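Local structure of beta sliding clamp (Borrelia burgdorferi, 6DJ8) at residues D40-L45 / E138-D143; I63-T68 / Y254-S259; Y149-E154 / I240-K245. The protein probably forms a ring-shaped, head-to-tail homodimer around DNA that tethers DNA polymerases and other proteins to it and so confers processivity. All blocks are in the same frame, centred on the assembly; numbering follows the deposited sequence.

From the N terminus, residues 40-45 come first and lead into strand 44-50. Residues 63-68 follow on strand 64-70. The chain reaches residues 138-143, which return to 40-45 and close interaction 1. Interaction 2 is still open at that point, so the two contacts cross; Tyr142 CB also packs against Phe64 CD2. Next come residues 149-154, met by 240-245 in interaction 3. Residues 254-259 pair with 63-68 and close interaction 2, so interaction 3 lies within its span. Within the N-terminal domain, interaction 1 ties helix 135-140 to the turn leading into strand 44-50. Interaction 2 joins that domain to the central one. Interaction 3 adds strand 151-156, at one edge of the same sheet.

Interaction 1 (D40-L45 / E138-D143); sequences DIWSAL and ENYNYD
An Asx turn overlapping a short 3-10 turn, just ahead of strand 44-50, meets the helix 135-140 of the N-terminal domain. Asp40 OD1 accepts from Trp42 N at 3.0 Å and is approached from above its carboxylate plane. Asp40 OD2, whose position is less certain, pairs with Arg36. The turn is thus held at its start. Tyr140 is the main side chain on the helix side. Its CG lies anti to the backbone N (chi1 -165°), beside the carbonyl carbon, and the side chain slides past Trp42 in the opposite direction. Ile41 O sits at the ring edge, 3.1 Å from Tyr140 CE1, and also accepts from Ala44 N. The six-membered ring of Trp42 lies nearly parallel to the Tyr140 ring, with planes at 25°. The centroids of the Trp42 six-membered ring and the Tyr140 ring are 5.5 Å apart, so they barely overlap. Their nearest atoms are Trp42 CZ3 and Tyr140 CD1. Nearby, Ile41 CD1 touches Asn139 CB at 3.8 Å, the two side chains crossing at about a right angle. The Tyr140 hydroxyl reaches strand 44-50, where OH gives a weak hydrogen bond to Ala44 O at 2.7 Å.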
ATOM      1  N   ASP A  40     -13.428 -14.181 -19.299  1.00 66.65           N
ATOM      2  CA  ASP A  40     -14.116 -15.043 -18.345  1.00 66.59           C
ATOM      3  C   ASP A  40     -15.467 -14.455 -17.950  1.00 60.37           C
ATOM      4  O   ASP A  40     -15.531 -13.381 -17.344  1.00 58.37           O
ATOM      5  CB  ASP A  40     -13.248 -15.208 -17.104  1.00 65.86           C
ATOM      6  CG  ASP A  40     -13.867 -16.124 -16.089  1.00 71.17           C
ATOM      7  OD1 ASP A  40     -14.847 -16.819 -16.427  1.00 60.59           O
ATOM      8  OD2 ASP A  40     -13.401 -16.093 -14.936  1.00 71.55           O
ATOM      9  N   ILE A  41     -16.542 -15.197 -18.220  1.00 57.37           N
ATOM     10  CA  ILE A  41     -17.866 -14.688 -17.880  1.00 59.99           C
ATOM     11  C   ILE A  41     -18.042 -14.551 -16.375  1.00 58.85           C
ATOM     12  O   ILE A  41     -18.876 -13.754 -15.930  1.00 50.62           O
ATOM     13  CB  ILE A  41     -18.990 -15.566 -18.461  1.00 65.24           C
ATOM     14  CG1 ILE A  41     -18.965 -16.964 -17.854  1.00 60.12           C
ATOM     15  CG2 ILE A  41     -18.924 -15.633 -19.981  1.00 61.87           C
ATOM     16  CD1 ILE A  41     -20.248 -17.715 -18.101  1.00 67.47           C
ATOM     17  N   TRP A  42     -17.282 -15.305 -15.576  1.00 57.87           N
ATOM     18  CA  TRP A  42     -17.357 -15.180 -14.125  1.00 59.49           C
ATOM     19  C   TRP A  42     -16.492 -14.043 -13.601  1.00 61.65           C
ATOM     20  O   TRP A  42     -16.455 -13.807 -12.387  1.00 59.32           O
ATOM     21  CB  TRP A  42     -16.972 -16.509 -13.474  1.00 57.94           C
ATOM     22  CG  TRP A  42     -17.808 -17.611 -14.026  1.00 63.42           C
ATOM     23  CD1 TRP A  42     -17.385 -18.656 -14.792  1.00 66.52           C
ATOM     24  CD2 TRP A  42     -19.235 -17.752 -13.903  1.00 66.41           C
ATOM     25  NE1 TRP A  42     -18.454 -19.453 -15.140  1.00 70.89           N
ATOM     26  CE2 TRP A  42     -19.599 -18.920 -14.607  1.00 64.55           C
ATOM     27  CE3 TRP A  42     -20.235 -17.013 -13.254  1.00 55.31           C
ATOM     28  CZ2 TRP A  42     -20.915 -19.361 -14.688  1.00 62.23           C
ATOM     29  CZ3 TRP A  42     -21.538 -17.448 -13.343  1.00 60.39           C
ATOM     30  CH2 TRP A  42     -21.869 -18.617 -14.050  1.00 65.20           C
ATOM     31  N   SER A  43     -15.813 -13.332 -14.493  1.00 58.78           N
ATOM     32  CA  SER A  43     -15.157 -12.078 -14.167  1.00 51.39           C
ATOM     33  C   SER A  43     -15.996 -10.884 -14.591  1.00 46.98           C
ATOM     34  O   SER A  43     -15.563  -9.736 -14.430  1.00 48.72           O
ATOM     35  CB  SER A  43     -13.774 -12.020 -14.818  1.00 60.22           C
ATOM     36  OG  SER A  43     -12.903 -12.975 -14.225  1.00 69.17           O
ATOM     37  N   ALA A  44     -17.186 -11.132 -15.124  1.00 45.93           N
ATOM     38  CA  ALA A  44     -18.050 -10.096 -15.655  1.00 41.31           C
ATOM     39  C   ALA A  44     -19.142  -9.744 -14.661  1.00 44.58           C
ATOM     40  O   ALA A  44     -19.402 -10.466 -13.697  1.00 45.87           O
ATOM     41  CB  ALA A  44     -18.680 -10.555 -16.969  1.00 44.98           C
ATOM     42  N   LEU A  45     -19.800  -8.621 -14.908  1.00 37.66           N
ATOM     43  CA  LEU A  45     -21.066  -8.352 -14.247  1.00 42.81           C
ATOM     44  C   LEU A  45     -22.142  -8.138 -15.307  1.00 42.75           C
ATOM     45  O   LEU A  45     -21.853  -7.888 -16.486  1.00 40.27           O
ATOM     46  CB  LEU A  45     -20.956  -7.151 -13.305  1.00 45.20           C
ATOM     47  CG  LEU A  45     -20.351  -5.870 -13.852  1.00 43.25           C
ATOM     48  CD1 LEU A  45     -21.392  -5.139 -14.632  1.00 48.87           C
ATOM     49  CD2 LEU A  45     -19.811  -4.988 -12.737  1.00 40.81           C
ATOM     50  N   GLU A 138     -27.303 -15.897 -20.940  1.00 81.50           N
ATOM     51  CA  GLU A 138     -28.046 -17.029 -20.399  1.00 83.62           C
ATOM     52  C   GLU A 138     -27.188 -17.848 -19.442  1.00 85.01           C
ATOM     53  O   GLU A 138     -27.688 -18.335 -18.423  1.00 87.12           O
ATOM     54  CB  GLU A 138     -28.561 -17.904 -21.540  1.00 82.87           C
ATOM     55  N   ASN A 139     -25.887 -17.948 -19.715  1.00 83.50           N
ATOM     56  CA  ASN A 139     -24.998 -18.707 -18.844  1.00 81.87           C
ATOM     57  C   ASN A 139     -24.862 -18.064 -17.465  1.00 84.05           C
ATOM     58  O   ASN A 139     -24.633 -18.771 -16.479  1.00 87.33           O
ATOM     59  CB  ASN A 139     -23.619 -18.833 -19.492  1.00 88.74           C
ATOM     60  CG  ASN A 139     -23.643 -19.631 -20.789  1.00 91.69           C
ATOM     61  OD1 ASN A 139     -24.574 -20.394 -21.054  1.00 90.39           O
ATOM     62  ND2 ASN A 139     -22.611 -19.450 -21.608  1.00 89.11           N
ATOM     63  N   TYR A 140     -24.996 -16.737 -17.373  1.00 82.60           N
ATOM     64  CA  TYR A 140     -24.715 -15.975 -16.156  1.00 81.12           C
ATOM     65  C   TYR A 140     -25.946 -15.655 -15.310  1.00 83.26           C
ATOM     66  O   TYR A 140     -25.871 -15.710 -14.079  1.00 79.75           O
ATOM     67  CB  TYR A 140     -24.009 -14.656 -16.530  1.00 68.31           C
ATOM     68  CG  TYR A 140     -23.328 -13.891 -15.402  1.00 58.98           C
ATOM     69  CD1 TYR A 140     -21.967 -14.035 -15.168  1.00 57.10           C
ATOM     70  CD2 TYR A 140     -24.036 -12.999 -14.591  1.00 57.28           C
ATOM     71  CE1 TYR A 140     -21.323 -13.328 -14.142  1.00 54.12           C
ATOM     72  CE2 TYR A 140     -23.395 -12.278 -13.553  1.00 50.35           C
ATOM     73  CZ  TYR A 140     -22.039 -12.454 -13.340  1.00 51.23           C
ATOM     74  OH  TYR A 140     -21.373 -11.760 -12.338  1.00 50.42           O
ATOM     75  N   ASN A 141     -27.075 -15.329 -15.940  1.00 84.98           N
ATOM     76  CA  ASN A 141     -28.160 -14.623 -15.262  1.00 85.90           C
ATOM     77  C   ASN A 141     -28.741 -15.409 -14.084  1.00 94.06           C
ATOM     78  O   ASN A 141     -28.779 -16.644 -14.075  1.00 94.49           O
ATOM     79  CB  ASN A 141     -29.279 -14.290 -16.254  1.00 81.70           C
ATOM     80  CG  ASN A 141     -30.011 -12.997 -15.903  1.00 78.91           C
ATOM     81  OD1 ASN A 141     -30.027 -12.554 -14.749  1.00 72.03           O
ATOM     82  ND2 ASN A 141     -30.619 -12.384 -16.911  1.00 79.89           N
ATOM     83  N   TYR A 142     -29.213 -14.656 -13.088  1.00 90.32           N
ATOM     84  CA  TYR A 142     -29.879 -15.186 -11.907  1.00 86.69           C
ATOM     85  C   TYR A 142     -31.049 -14.272 -11.575  1.00 90.22           C
ATOM     86  O   TYR A 142     -30.890 -13.049 -11.533  1.00 86.83           O
ATOM     87  CB  TYR A 142     -28.923 -15.276 -10.717  1.00 79.38           C
ATOM     88  N   ASP A 143     -32.210 -14.870 -11.315  1.00 97.29           N
ATOM     89  CA  ASP A 143     -33.446 -14.136 -11.072  1.00100.79           C
ATOM     90  C   ASP A 143     -33.754 -14.112  -9.578  1.00102.10           C
ATOM     91  O   ASP A 143     -33.847 -15.169  -8.942  1.00100.84           O
ATOM     92  CB  ASP A 143     -34.607 -14.767 -11.846  1.00 98.41           C
TER

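Interaction 2 (I63-T68 / Y254-S259); sequences IFFEST and YKIACS
Phe65 leaves its strand from CB with CG anti to the backbone N (chi1 169°). This lays the ring alongside the neighbouring strand, on the face that also carries Ile256, Ser67 and Tyr254. One step out from CG, Phe65 CD1 meets Ile256 CG1 at 4.0 Å. Next, CE1 comes up to Tyr254 CD1. At the tip, Phe65 CZ is closest of all, 3.4 Å from the same Tyr254 CD1. The two rings meet rim to rim, with planes at 37°, and neither lies over the face of the other. Tyr254 CD1 also touches Ser67 CB at 3.5 Å, so the tyrosine ring rests against two residues of the facing strand. Its hydroxyl hydrogen-bonds to Lys28 and Glu25, both on helix 19-29. The Phe65 ring also meets Phe227 of helix 223-231.

The two strands run antiparallel in one sheet that passes from the N-terminal domain into the central domain, and this is the pairing that joins the two halves. Phe64 and Ala257 form a hydrogen-bonded pair: Phe64 N to Ala257 O is 2.7 Å and nearly straight at 166°, and Ala257 N returns a bond to Phe64 O. Glu66 and Lys255 form the next such pair, with Glu66 N to Lys255 O at 2.8 Å. On their face, Glu66 extends beside Lys255, but OE1 and NZ stay 4.8 Å apart, too far for a salt bridge; any attraction would be long-range. Just before the strand, Ile63 splits its branches. Ile63 CG2 touches Ile256 CG2 at 3.8 Å, while Ile63 CG1 lies against Cys258 CB, also at 3.8 Å.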
ATOM      1  N   ILE A  63     -22.681 -16.418  -3.729  1.00 43.58           N
ATOM      2  CA  ILE A  63     -23.314 -15.151  -3.399  1.00 36.68           C
ATOM      3  C   ILE A  63     -23.864 -14.558  -4.690  1.00 42.53           C
ATOM      4  O   ILE A  63     -23.177 -14.546  -5.722  1.00 40.03           O
ATOM      5  CB  ILE A  63     -22.298 -14.195  -2.752  1.00 34.76           C
ATOM      6  CG1 ILE A  63     -21.844 -14.742  -1.394  1.00 35.47           C
ATOM      7  CG2 ILE A  63     -22.895 -12.801  -2.630  1.00 36.90           C
ATOM      8  CD1 ILE A  63     -20.627 -14.064  -0.815  1.00 33.56           C
ATOM      9  N   PHE A  64     -25.108 -14.087  -4.643  1.00 36.83           N
ATOM     10  CA  PHE A  64     -25.762 -13.430  -5.770  1.00 39.48           C
ATOM     11  C   PHE A  64     -26.129 -12.028  -5.317  1.00 42.11           C
ATOM     12  O   PHE A  64     -26.796 -11.859  -4.290  1.00 35.97           O
ATOM     13  CB  PHE A  64     -26.987 -14.224  -6.244  1.00 41.00           C
ATOM     14  CG  PHE A  64     -26.623 -15.481  -6.947  1.00 41.94           C
ATOM     15  CD1 PHE A  64     -26.350 -16.632  -6.247  1.00 42.88           C
ATOM     16  CD2 PHE A  64     -26.474 -15.487  -8.331  1.00 51.35           C
ATOM     17  CE1 PHE A  64     -25.983 -17.787  -6.914  1.00 46.49           C
ATOM     18  CE2 PHE A  64     -26.105 -16.631  -9.001  1.00 49.58           C
ATOM     19  CZ  PHE A  64     -25.864 -17.786  -8.289  1.00 47.66           C
ATOM     20  N   PHE A  65     -25.661 -11.032  -6.054  1.00 38.46           N
ATOM     21  CA  PHE A  65     -25.770  -9.643  -5.647  1.00 36.48           C
ATOM     22  C   PHE A  65     -26.545  -8.874  -6.699  1.00 38.54           C
ATOM     23  O   PHE A  65     -26.360  -9.093  -7.899  1.00 35.98           O
ATOM     24  CB  PHE A  65     -24.375  -9.017  -5.460  1.00 34.89           C
ATOM     25  CG  PHE A  65     -24.388  -7.517  -5.292  1.00 37.64           C
ATOM     26  CD1 PHE A  65     -24.530  -6.953  -4.035  1.00 37.43           C
ATOM     27  CD2 PHE A  65     -24.228  -6.671  -6.390  1.00 36.75           C
ATOM     28  CE1 PHE A  65     -24.535  -5.580  -3.855  1.00 35.17           C
ATOM     29  CE2 PHE A  65     -24.236  -5.288  -6.229  1.00 36.32           C
ATOM     30  CZ  PHE A  65     -24.377  -4.736  -4.973  1.00 37.65           C
ATOM     31  N   GLU A  66     -27.392  -7.957  -6.249  1.00 36.11           N
ATOM     32  CA  GLU A  66     -28.133  -7.125  -7.183  1.00 40.46           C
ATOM     33  C   GLU A  66     -28.321  -5.738  -6.582  1.00 38.97           C
ATOM     34  O   GLU A  66     -28.698  -5.608  -5.413  1.00 39.27           O
ATOM     35  CB  GLU A  66     -29.478  -7.792  -7.508  1.00 43.77           C
ATOM     36  CG  GLU A  66     -30.561  -6.846  -7.913  1.00 51.07           C
ATOM     37  CD  GLU A  66     -31.782  -7.556  -8.452  1.00 51.17           C
ATOM     38  OE1 GLU A  66     -32.815  -6.879  -8.620  1.00 48.88           O
ATOM     39  OE2 GLU A  66     -31.711  -8.784  -8.681  1.00 47.86           O
ATOM     40  N   SER A  67     -28.041  -4.705  -7.376  1.00 37.56           N
ATOM     41  CA  SER A  67     -28.242  -3.317  -6.982  1.00 36.89           C
ATOM     42  C   SER A  67     -28.971  -2.583  -8.100  1.00 40.70           C
ATOM     43  O   SER A  67     -28.929  -2.983  -9.267  1.00 40.74           O
ATOM     44  CB  SER A  67     -26.925  -2.596  -6.681  1.00 39.60           C
ATOM     45  OG  SER A  67     -26.168  -2.396  -7.865  1.00 39.23           O
ATOM     46  N   THR A  68     -29.624  -1.482  -7.735  1.00 39.74           N
ATOM     47  CA  THR A  68     -30.397  -0.711  -8.692  1.00 39.70           C
ATOM     48  C   THR A  68     -30.148   0.771  -8.474  1.00 44.04           C
ATOM     49  O   THR A  68     -30.052   1.234  -7.332  1.00 45.04           O
ATOM     50  CB  THR A  68     -31.904  -1.021  -8.558  1.00 46.12           C
ATOM     51  OG1 THR A  68     -32.639  -0.222  -9.489  1.00 47.49           O
ATOM     52  CG2 THR A  68     -32.388  -0.715  -7.158  1.00 46.98           C
ATOM     53  N   TYR A 254     -30.181  -2.642  -2.474  1.00 34.83           N
ATOM     54  CA  TYR A 254     -29.450  -3.892  -2.617  1.00 33.51           C
ATOM     55  C   TYR A 254     -30.307  -5.106  -2.271  1.00 38.29           C
ATOM     56  O   TYR A 254     -31.208  -5.046  -1.425  1.00 36.85           O
ATOM     57  CB  TYR A 254     -28.183  -3.903  -1.743  1.00 35.24           C
ATOM     58  CG  TYR A 254     -27.255  -2.748  -2.012  1.00 40.72           C
ATOM     59  CD1 TYR A 254     -26.484  -2.710  -3.174  1.00 37.39           C
ATOM     60  CD2 TYR A 254     -27.151  -1.690  -1.118  1.00 43.76           C
ATOM     61  CE1 TYR A 254     -25.634  -1.651  -3.436  1.00 38.13           C
ATOM     62  CE2 TYR A 254     -26.307  -0.630  -1.366  1.00 41.55           C
ATOM     63  CZ  TYR A 254     -25.549  -0.611  -2.529  1.00 44.13           C
ATOM     64  OH  TYR A 254     -24.727   0.464  -2.769  1.00 40.68           O
ATOM     65  N   LYS A 255     -30.028  -6.210  -2.962  1.00 30.68           N
ATOM     66  CA  LYS A 255     -30.544  -7.527  -2.627  1.00 39.51           C
ATOM     67  C   LYS A 255     -29.387  -8.489  -2.799  1.00 36.74           C
ATOM     68  O   LYS A 255     -28.638  -8.386  -3.773  1.00 39.00           O
ATOM     69  CB  LYS A 255     -31.731  -7.934  -3.508  1.00 41.43           C
ATOM     70  CG  LYS A 255     -32.886  -6.947  -3.503  1.00 43.69           C
ATOM     71  CD  LYS A 255     -33.999  -7.408  -4.450  1.00 53.64           C
ATOM     72  CE  LYS A 255     -35.234  -6.534  -4.327  1.00 62.80           C
ATOM     73  NZ  LYS A 255     -36.271  -6.894  -5.340  1.00 76.37           N
ATOM     74  N   ILE A 256     -29.182  -9.353  -1.817  1.00 30.55           N
ATOM     75  CA  ILE A 256     -28.055 -10.276  -1.807  1.00 38.97           C
ATOM     76  C   ILE A 256     -28.548 -11.607  -1.271  1.00 40.01           C
ATOM     77  O   ILE A 256     -29.372 -11.644  -0.351  1.00 42.05           O
ATOM     78  CB  ILE A 256     -26.888  -9.752  -0.940  1.00 40.31           C
ATOM     79  CG1 ILE A 256     -26.810  -8.231  -1.006  1.00 43.03           C
ATOM     80  CG2 ILE A 256     -25.551 -10.350  -1.389  1.00 35.08           C
ATOM     81  CD1 ILE A 256     -25.826  -7.658  -0.066  1.00 41.73           C
ATOM     82  N   ALA A 257     -28.026 -12.698  -1.822  1.00 40.80           N
ATOM     83  CA  ALA A 257     -28.390 -14.025  -1.353  1.00 44.17           C
ATOM     84  C   ALA A 257     -27.187 -14.947  -1.474  1.00 40.43           C
ATOM     85  O   ALA A 257     -26.275 -14.705  -2.274  1.00 40.93           O
ATOM     86  CB  ALA A 257     -29.579 -14.598  -2.136  1.00 43.82           C
ATOM     87  N   CYS A 258     -27.193 -16.014  -0.668  1.00 33.30           N
ATOM     88  CA  CYS A 258     -26.184 -17.058  -0.798  1.00 36.55           C
ATOM     89  C   CYS A 258     -26.764 -18.352  -0.256  1.00 38.67           C
ATOM     90  O   CYS A 258     -27.857 -18.368   0.312  1.00 38.24           O
ATOM     91  CB  CYS A 258     -24.892 -16.681  -0.066  1.00 36.99           C
ATOM     92  SG  CYS A 258     -25.009 -16.733   1.771  1.00 35.58           S
ATOM     93  N   SER A 259     -26.029 -19.445  -0.454  1.00 40.15           N
ATOM     94  CA  SER A 259     -26.467 -20.747   0.038  1.00 40.46           C
ATOM     95  C   SER A 259     -26.005 -20.961   1.467  1.00 41.08           C
ATOM     96  O   SER A 259     -24.946 -20.473   1.885  1.00 37.05           O
ATOM     97  CB  SER A 259     -25.927 -21.887  -0.823  1.00 43.80           C
ATOM     98  OG  SER A 259     -26.539 -21.885  -2.089  1.00 44.82           O
TER

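Interaction 3 (Y149-E154 / I240-K245); sequences YTFGIE and IKFSDK
Backbone hydrogen bonds hold residues 149-154 against 240-245 in an antiparallel pairing. Ile153 and Ile240 bond both ways: Ile240 N to Ile153 O is 2.8 Å and almost straight at 171°. Phe242 N gives to Phe151 O, also at 2.8 Å and nearly along the C=O axis. At the other end, Phe242 O accepts from two successive residues. Thr150 N gives Phe242 O a firm bond at 2.8 Å, and Phe151 N gives Phe242 O a weak one at 3.4 Å. Thr150 and Phe151 thus both face Phe242, which is a classic beta bulge.

Lys241 lies opposite Gly152 on one face. The chain crosses Tyr149 obliquely and sets Lys241 CD over a face of the Tyr149 ring, 3.8 Å from its centroid, a CH-pi contact. The Tyr149 hydroxyl hydrogen-bonds to Lys246. On the other face, Phe151 and Phe242 lie side by side, rim to rim, with planes only 4° apart. Their nearest atoms, Phe151 CE2 and Phe242 CD1, are 3.4 Å apart. Farther along, Ile153 CG1 packs on Ile240 CB at 4.0 Å.

Strand 151-156 is one of the two outermost strands of this sheet within the chain. Strand 246-251 flanks strand 237-242 across from it, and the Phe242 ring stacks on Phe218 of strand 218-221 and meets Phe185 of strand 182-187 edge-to-face.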
ATOM      1  N   TYR A 149     -39.621 -18.596   2.526  1.00 80.67           N
ATOM      2  CA  TYR A 149     -38.864 -18.171   3.694  1.00 78.24           C
ATOM      3  C   TYR A 149     -39.428 -18.758   4.979  1.00 76.36           C
ATOM      4  O   TYR A 149     -40.642 -18.743   5.207  1.00 73.03           O
ATOM      5  CB  TYR A 149     -38.828 -16.645   3.760  1.00 79.79           C
ATOM      6  CG  TYR A 149     -38.136 -16.066   2.550  1.00 84.86           C
ATOM      7  CD1 TYR A 149     -36.946 -16.616   2.092  1.00 84.32           C
ATOM      8  CD2 TYR A 149     -38.684 -15.005   1.838  1.00 89.98           C
ATOM      9  CE1 TYR A 149     -36.301 -16.112   0.982  1.00 85.05           C
ATOM     10  CE2 TYR A 149     -38.043 -14.490   0.715  1.00 90.58           C
ATOM     11  CZ  TYR A 149     -36.851 -15.052   0.292  1.00 86.59           C
ATOM     12  OH  TYR A 149     -36.198 -14.556  -0.818  1.00 82.05           O
ATOM     13  N   THR A 150     -38.543 -19.302   5.807  1.00 68.24           N
ATOM     14  CA  THR A 150     -38.944 -19.903   7.072  1.00 71.18           C
ATOM     15  C   THR A 150     -38.896 -18.898   8.215  1.00 76.58           C
ATOM     16  O   THR A 150     -39.660 -19.022   9.179  1.00 74.39           O
ATOM     17  CB  THR A 150     -38.066 -21.131   7.364  1.00 76.11           C
ATOM     18  OG1 THR A 150     -38.652 -22.288   6.748  1.00 77.24           O
ATOM     19  CG2 THR A 150     -37.892 -21.387   8.867  1.00 74.86           C
ATOM     20  N   PHE A 151     -38.052 -17.875   8.113  1.00 66.55           N
ATOM     21  CA  PHE A 151     -37.936 -16.911   9.195  1.00 64.59           C
ATOM     22  C   PHE A 151     -37.258 -15.657   8.655  1.00 61.91           C
ATOM     23  O   PHE A 151     -36.392 -15.741   7.780  1.00 57.16           O
ATOM     24  CB  PHE A 151     -37.181 -17.570  10.371  1.00 68.47           C
ATOM     25  CG  PHE A 151     -36.178 -16.694  11.064  1.00 67.37           C
ATOM     26  CD1 PHE A 151     -36.578 -15.612  11.824  1.00 68.53           C
ATOM     27  CD2 PHE A 151     -34.830 -17.009  11.022  1.00 63.04           C
ATOM     28  CE1 PHE A 151     -35.641 -14.823  12.475  1.00 67.16           C
ATOM     29  CE2 PHE A 151     -33.891 -16.226  11.678  1.00 63.20           C
ATOM     30  CZ  PHE A 151     -34.297 -15.132  12.405  1.00 65.22           C
ATOM     31  N   GLY A 152     -37.716 -14.500   9.126  1.00 61.09           N
ATOM     32  CA  GLY A 152     -37.146 -13.223   8.723  1.00 57.00           C
ATOM     33  C   GLY A 152     -37.183 -12.237   9.869  1.00 60.11           C
ATOM     34  O   GLY A 152     -38.069 -12.289  10.729  1.00 56.61           O
ATOM     35  N   ILE A 153     -36.211 -11.323   9.879  1.00 44.55           N
ATOM     36  CA  ILE A 153     -36.166 -10.222  10.834  1.00 39.32           C
ATOM     37  C   ILE A 153     -35.793  -8.948  10.095  1.00 44.25           C
ATOM     38  O   ILE A 153     -35.239  -8.981   8.995  1.00 46.96           O
ATOM     39  CB  ILE A 153     -35.145 -10.431  11.973  1.00 50.51           C
ATOM     40  CG1 ILE A 153     -33.785 -10.791  11.388  1.00 50.70           C
ATOM     41  CG2 ILE A 153     -35.634 -11.484  12.947  1.00 53.49           C
ATOM     42  CD1 ILE A 153     -32.658 -10.656  12.380  1.00 52.41           C
ATOM     43  N   GLU A 154     -36.118  -7.816  10.714  1.00 39.63           N
ATOM     44  CA  GLU A 154     -35.700  -6.510  10.224  1.00 46.79           C
ATOM     45  C   GLU A 154     -35.016  -5.803  11.384  1.00 48.05           C
ATOM     46  O   GLU A 154     -35.612  -5.638  12.448  1.00 48.63           O
ATOM     47  CB  GLU A 154     -36.907  -5.705   9.686  1.00 49.76           C
ATOM     48  CG  GLU A 154     -36.553  -4.340   9.090  1.00 47.06           C
ATOM     49  CD  GLU A 154     -37.684  -3.709   8.268  1.00 52.84           C
ATOM     50  OE1 GLU A 154     -38.834  -4.191   8.320  1.00 48.04           O
ATOM     51  OE2 GLU A 154     -37.410  -2.724   7.548  1.00 58.29           O
ATOM     52  N   ILE A 240     -33.454  -9.371   6.907  1.00 37.22           N
ATOM     53  CA  ILE A 240     -32.721 -10.619   6.759  1.00 39.60           C
ATOM     54  C   ILE A 240     -33.737 -11.744   6.718  1.00 46.68           C
ATOM     55  O   ILE A 240     -34.671 -11.759   7.522  1.00 41.38           O
ATOM     56  CB  ILE A 240     -31.711 -10.799   7.915  1.00 42.71           C
ATOM     57  CG1 ILE A 240     -30.575  -9.782   7.771  1.00 41.37           C
ATOM     58  CG2 ILE A 240     -31.211 -12.232   7.997  1.00 46.41           C
ATOM     59  CD1 ILE A 240     -29.793  -9.558   9.066  1.00 50.37           C
ATOM     60  N   LYS A 241     -33.554 -12.686   5.794  1.00 40.76           N
ATOM     61  CA  LYS A 241     -34.484 -13.795   5.624  1.00 42.19           C
ATOM     62  C   LYS A 241     -33.711 -15.092   5.456  1.00 45.13           C
ATOM     63  O   LYS A 241     -32.598 -15.098   4.930  1.00 42.15           O
ATOM     64  CB  LYS A 241     -35.404 -13.586   4.414  1.00 49.24           C
ATOM     65  CG  LYS A 241     -36.321 -12.374   4.516  1.00 55.74           C
ATOM     66  CD  LYS A 241     -37.125 -12.192   3.228  1.00 63.12           C
ATOM     67  CE  LYS A 241     -37.896 -10.881   3.211  1.00 59.84           C
ATOM     68  NZ  LYS A 241     -38.662 -10.681   4.465  1.00 64.40           N
ATOM     69  N   PHE A 242     -34.302 -16.188   5.937  1.00 44.89           N
ATOM     70  CA  PHE A 242     -33.735 -17.524   5.821  1.00 41.34           C
ATOM     71  C   PHE A 242     -34.740 -18.470   5.196  1.00 60.73           C
ATOM     72  O   PHE A 242     -35.931 -18.424   5.528  1.00 60.83           O
ATOM     73  CB  PHE A 242     -33.385 -18.105   7.180  1.00 51.73           C
ATOM     74  CG  PHE A 242     -32.182 -17.519   7.817  1.00 46.29           C
ATOM     75  CD1 PHE A 242     -32.304 -16.433   8.654  1.00 42.78           C
ATOM     76  CD2 PHE A 242     -30.935 -18.077   7.617  1.00 44.76           C
ATOM     77  CE1 PHE A 242     -31.210 -15.904   9.279  1.00 42.45           C
ATOM     78  CE2 PHE A 242     -29.824 -17.542   8.236  1.00 47.25           C
ATOM     79  CZ  PHE A 242     -29.960 -16.456   9.069  1.00 44.01           C
ATOM     80  N   SER A 243     -34.244 -19.390   4.380  1.00 59.84           N
ATOM     81  CA  SER A 243     -35.031 -20.508   3.874  1.00 66.97           C
ATOM     82  C   SER A 243     -34.329 -21.806   4.273  1.00 72.14           C
ATOM     83  O   SER A 243     -33.358 -21.803   5.036  1.00 64.65           O
ATOM     84  CB  SER A 243     -35.219 -20.404   2.361  1.00 73.09           C
ATOM     85  OG  SER A 243     -34.117 -20.965   1.673  1.00 73.81           O
ATOM     86  N   ASP A 244     -34.823 -22.927   3.748  1.00 77.11           N
ATOM     87  CA  ASP A 244     -34.181 -24.202   4.044  1.00 79.92           C
ATOM     88  C   ASP A 244     -32.752 -24.235   3.523  1.00 71.21           C
ATOM     89  O   ASP A 244     -31.862 -24.796   4.172  1.00 68.11           O
ATOM     90  CB  ASP A 244     -35.002 -25.350   3.450  1.00 89.69           C
ATOM     91  CG  ASP A 244     -35.417 -25.088   2.012  1.00100.19           C
ATOM     92  OD1 ASP A 244     -34.528 -25.026   1.138  1.00104.70           O
ATOM     93  OD2 ASP A 244     -36.631 -24.943   1.756  1.00104.31           O
ATOM     94  N   LYS A 245     -32.500 -23.590   2.387  1.00 63.69           N
ATOM     95  CA  LYS A 245     -31.220 -23.695   1.719  1.00 64.56           C
ATOM     96  C   LYS A 245     -30.508 -22.365   1.530  1.00 55.93           C
ATOM     97  O   LYS A 245     -29.325 -22.373   1.173  1.00 50.61           O
ATOM     98  CB  LYS A 245     -31.395 -24.357   0.342  1.00 62.17           C
TER